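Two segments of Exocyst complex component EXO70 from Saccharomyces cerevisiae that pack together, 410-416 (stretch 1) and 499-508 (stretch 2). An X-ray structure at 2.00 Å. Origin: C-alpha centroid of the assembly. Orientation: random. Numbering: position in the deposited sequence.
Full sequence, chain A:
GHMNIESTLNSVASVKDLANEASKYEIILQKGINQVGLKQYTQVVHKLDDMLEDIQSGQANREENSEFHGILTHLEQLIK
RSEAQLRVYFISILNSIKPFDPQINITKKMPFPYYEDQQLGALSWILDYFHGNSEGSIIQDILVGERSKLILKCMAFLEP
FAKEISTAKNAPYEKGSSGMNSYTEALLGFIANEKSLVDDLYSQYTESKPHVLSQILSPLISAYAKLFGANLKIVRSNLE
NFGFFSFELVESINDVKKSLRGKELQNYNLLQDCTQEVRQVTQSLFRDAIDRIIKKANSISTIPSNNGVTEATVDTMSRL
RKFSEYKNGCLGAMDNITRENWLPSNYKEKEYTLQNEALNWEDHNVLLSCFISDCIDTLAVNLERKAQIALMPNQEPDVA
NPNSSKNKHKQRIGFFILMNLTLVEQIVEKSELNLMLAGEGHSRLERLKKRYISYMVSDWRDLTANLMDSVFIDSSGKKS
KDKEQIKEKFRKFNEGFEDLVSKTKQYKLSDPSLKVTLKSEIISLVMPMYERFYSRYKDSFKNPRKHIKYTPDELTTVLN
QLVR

Stretch 1 410-416: KQRIGFF
Stretch 2 (499-508) DLVSKTKQYK

Two segments of one chain lie side by side, the C-terminal part of stretch 2 packing along the helix of stretch 1. Residues 410-416 are helical throughout, with phi/psi near -62/-45; the second stretch enters as a helix from Asp 499, then passes through a type I turn from Thr 504 to Tyr 507 and becomes extended at Tyr 507 (-121/104) and Lys 508 (-107/106). The helix axes run in similar directions, 27° apart (signed crossing angle -27°), and come no closer than 11.7 Å. Register is set by two CA pairs: Gln 411 CA to Thr 504 CA, 7.9 Å, and Phe 415 CA to Tyr 507 CA, 6.6 Å. The contact buries 378 Å², both sides summed.

The polar link is a single direct hydrogen bond across the stretches. Gln 411, buried, points toward stretch 2 with chi1 and chi2 both t and chi3 at 54°, a reach long enough for its NE2 to donate to Thr 504 OG1 at 3.0 Å. Thr 504, chi1 m, suits the acceptor role because its hydroxyl donates back to its own helix, OG1 to Leu 500 O at 2.6 Å. The same amide also packs against carbon: Gln 411 NE2 lies 4.0 Å from Leu 500 CD2, and Gln 411 OE1 lies 3.6 Å from Lys 503 CB and 3.7 Å from Tyr 507 CE2, at the edge of the tyrosine ring. A water extends the network, 2.8 Å from Tyr 507 OH and donating a weak hydrogen bond to Gln 411 OE1 at 3.4 Å.

The aromatic contacts centre on Tyr 507, which has the largest covered area, 108 Å². With chi1 m and chi2 -66°, its ring lies along the first helix, so that Arg 412 CA sits over one face, 4.3 Å from the ring centroid, and Arg 412 CB approaches Tyr 507 OH to 3.5 Å. Arg 412 thus contributes the base of its side chain, while its extended, all-t remainder leads away to hydrogen bonds elsewhere in the structure. Buried Phe 415 (chi1 t, chi2 74°) offers a ring face to Tyr 507 CB, which is 3.6 Å from the ring centroid and 3.4 Å from Phe 415 CD1. The two rings are oblique, planes at 47° and centroids 5.3 Å apart.

Backbone closes the far end: Lys 508 O reaches the edge of the phenylalanine ring, 3.5 Å from Phe 415 CZ. The Lys 508 side chain points away, its NZ donating to Lys 505 O at 3.2 Å.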

# COMPACT_ATOMS: atom_id res chain seq x y z
N LYS A 410 -14.32 -2.82 37.65
CA LYS A 410 -14.11 -1.69 36.75
C LYS A 410 -12.91 -0.83 37.07
O LYS A 410 -12.23 -0.34 36.16
CB LYS A 410 -15.40 -0.85 36.66
CG LYS A 410 -16.56 -1.65 36.08
CD LYS A 410 -17.78 -0.80 35.75
CE LYS A 410 -18.52 -0.38 37.01
NZ LYS A 410 -18.87 -1.57 37.83
N GLN A 411 -12.61 -0.64 38.35
CA GLN A 411 -11.47 0.19 38.71
C GLN A 411 -10.17 -0.39 38.17
O GLN A 411 -9.40 0.32 37.52
CB GLN A 411 -11.39 0.35 40.24
CG GLN A 411 -10.20 1.22 40.68
CD GLN A 411 -10.26 1.58 42.16
OE1 GLN A 411 -10.39 0.71 43.02
NE2 GLN A 411 -10.19 2.87 42.45
N ARG A 412 -9.93 -1.68 38.43
CA ARG A 412 -8.72 -2.35 37.96
C ARG A 412 -8.66 -2.50 36.44
O ARG A 412 -7.61 -2.28 35.83
CB ARG A 412 -8.58 -3.73 38.60
CG ARG A 412 -7.36 -4.49 38.07
CD ARG A 412 -7.16 -5.89 38.65
NE ARG A 412 -5.97 -6.49 38.05
CZ ARG A 412 -5.50 -7.70 38.33
NH1 ARG A 412 -6.13 -8.48 39.21
NH2 ARG A 412 -4.41 -8.14 37.72
N ILE A 413 -9.78 -2.89 35.83
CA ILE A 413 -9.83 -3.05 34.39
C ILE A 413 -9.61 -1.68 33.74
O ILE A 413 -8.88 -1.55 32.75
CB ILE A 413 -11.18 -3.66 33.93
CG1 ILE A 413 -11.27 -5.11 34.41
CG2 ILE A 413 -11.31 -3.55 32.41
CD1 ILE A 413 -12.70 -5.72 34.35
N GLY A 414 -10.22 -0.65 34.32
CA GLY A 414 -10.04 0.69 33.79
C GLY A 414 -8.57 1.09 33.79
O GLY A 414 -8.04 1.64 32.82
N PHE A 415 -7.90 0.81 34.90
CA PHE A 415 -6.48 1.12 35.07
C PHE A 415 -5.65 0.34 34.04
O PHE A 415 -4.78 0.90 33.36
CB PHE A 415 -6.04 0.76 36.49
CG PHE A 415 -4.57 0.96 36.74
CD1 PHE A 415 -4.04 2.25 36.88
CD2 PHE A 415 -3.71 -0.13 36.84
CE1 PHE A 415 -2.67 2.44 37.10
CE2 PHE A 415 -2.33 0.05 37.06
CZ PHE A 415 -1.81 1.34 37.20
N PHE A 416 -5.90 -0.96 33.96
CA PHE A 416 -5.19 -1.83 33.01
C PHE A 416 -5.29 -1.29 31.58
O PHE A 416 -4.27 -1.15 30.90
CB PHE A 416 -5.76 -3.25 33.13
CG PHE A 416 -5.24 -4.23 32.10
CD1 PHE A 416 -3.86 -4.43 31.93
CD2 PHE A 416 -6.12 -4.97 31.34
CE1 PHE A 416 -3.38 -5.36 31.01
CE2 PHE A 416 -5.66 -5.92 30.41
CZ PHE A 416 -4.29 -6.11 30.24
N ASP A 499 -12.49 2.01 52.16
CA ASP A 499 -12.29 0.83 51.32
C ASP A 499 -11.83 1.27 49.92
O ASP A 499 -10.93 0.66 49.34
CB ASP A 499 -13.58 0.03 51.21
CG ASP A 499 -13.38 -1.32 50.52
OD1 ASP A 499 -13.70 -1.44 49.32
OD2 ASP A 499 -12.91 -2.25 51.20
N LEU A 500 -12.44 2.33 49.40
CA LEU A 500 -12.09 2.84 48.08
C LEU A 500 -10.72 3.51 48.09
O LEU A 500 -9.95 3.35 47.15
CB LEU A 500 -13.15 3.83 47.57
CG LEU A 500 -13.99 3.44 46.35
CD1 LEU A 500 -15.01 4.53 46.03
CD2 LEU A 500 -13.09 3.19 45.15
N VAL A 501 -10.42 4.25 49.15
CA VAL A 501 -9.12 4.91 49.23
C VAL A 501 -8.02 3.84 49.18
O VAL A 501 -7.06 3.96 48.43
CB VAL A 501 -8.99 5.74 50.54
CG1 VAL A 501 -7.56 6.26 50.72
CG2 VAL A 501 -9.96 6.92 50.48
N SER A 502 -8.20 2.77 49.95
CA SER A 502 -7.23 1.67 50.02
C SER A 502 -6.96 1.03 48.66
O SER A 502 -5.81 0.85 48.23
CB SER A 502 -7.76 0.60 50.99
OG SER A 502 -6.86 -0.49 51.11
N LYS A 503 -8.04 0.69 47.97
CA LYS A 503 -7.93 0.06 46.67
C LYS A 503 -7.34 0.98 45.62
O LYS A 503 -6.54 0.56 44.78
CB LYS A 503 -9.32 -0.42 46.23
CG LYS A 503 -9.84 -1.52 47.15
CD LYS A 503 -11.24 -1.98 46.77
CE LYS A 503 -11.56 -3.26 47.52
NZ LYS A 503 -12.91 -3.76 47.16
N THR A 504 -7.72 2.25 45.66
CA THR A 504 -7.21 3.21 44.69
C THR A 504 -5.69 3.32 44.75
O THR A 504 -5.05 3.61 43.75
CB THR A 504 -7.85 4.59 44.90
OG1 THR A 504 -9.27 4.45 44.88
CG2 THR A 504 -7.44 5.54 43.79
N LYS A 505 -5.12 3.06 45.93
CA LYS A 505 -3.67 3.12 46.10
C LYS A 505 -2.95 2.03 45.32
O LYS A 505 -1.77 2.17 45.00
CB LYS A 505 -3.31 3.00 47.59
CG LYS A 505 -3.62 4.25 48.40
CD LYS A 505 -3.28 4.06 49.86
CE LYS A 505 -3.73 5.25 50.71
NZ LYS A 505 -3.45 4.99 52.16
N GLN A 506 -3.67 0.97 44.98
CA GLN A 506 -3.08 -0.15 44.24
C GLN A 506 -2.87 0.14 42.75
O GLN A 506 -2.21 -0.64 42.05
CB GLN A 506 -3.98 -1.40 44.39
CG GLN A 506 -4.43 -1.66 45.83
CD GLN A 506 -5.34 -2.88 45.96
OE1 GLN A 506 -6.00 -3.28 45.01
NE2 GLN A 506 -5.40 -3.44 47.16
N TYR A 507 -3.40 1.26 42.26
CA TYR A 507 -3.26 1.60 40.85
C TYR A 507 -2.56 2.94 40.66
O TYR A 507 -3.15 3.99 40.85
CB TYR A 507 -4.65 1.62 40.20
CG TYR A 507 -5.43 0.37 40.54
CD1 TYR A 507 -5.02 -0.88 40.08
CD2 TYR A 507 -6.52 0.42 41.41
CE1 TYR A 507 -5.66 -2.05 40.48
CE2 TYR A 507 -7.18 -0.74 41.81
CZ TYR A 507 -6.74 -1.97 41.35
OH TYR A 507 -7.35 -3.12 41.78
N LYS A 508 -1.29 2.89 40.28
CA LYS A 508 -0.53 4.11 40.11
C LYS A 508 -0.29 4.44 38.65
O LYS A 508 0.51 3.79 37.97
CB LYS A 508 0.80 4.00 40.88
CG LYS A 508 0.60 3.71 42.38
CD LYS A 508 1.92 3.64 43.15
CE LYS A 508 1.71 3.14 44.58
NZ LYS A 508 0.79 3.99 45.40
O HOH W 1 -9.80 -2.63 42.97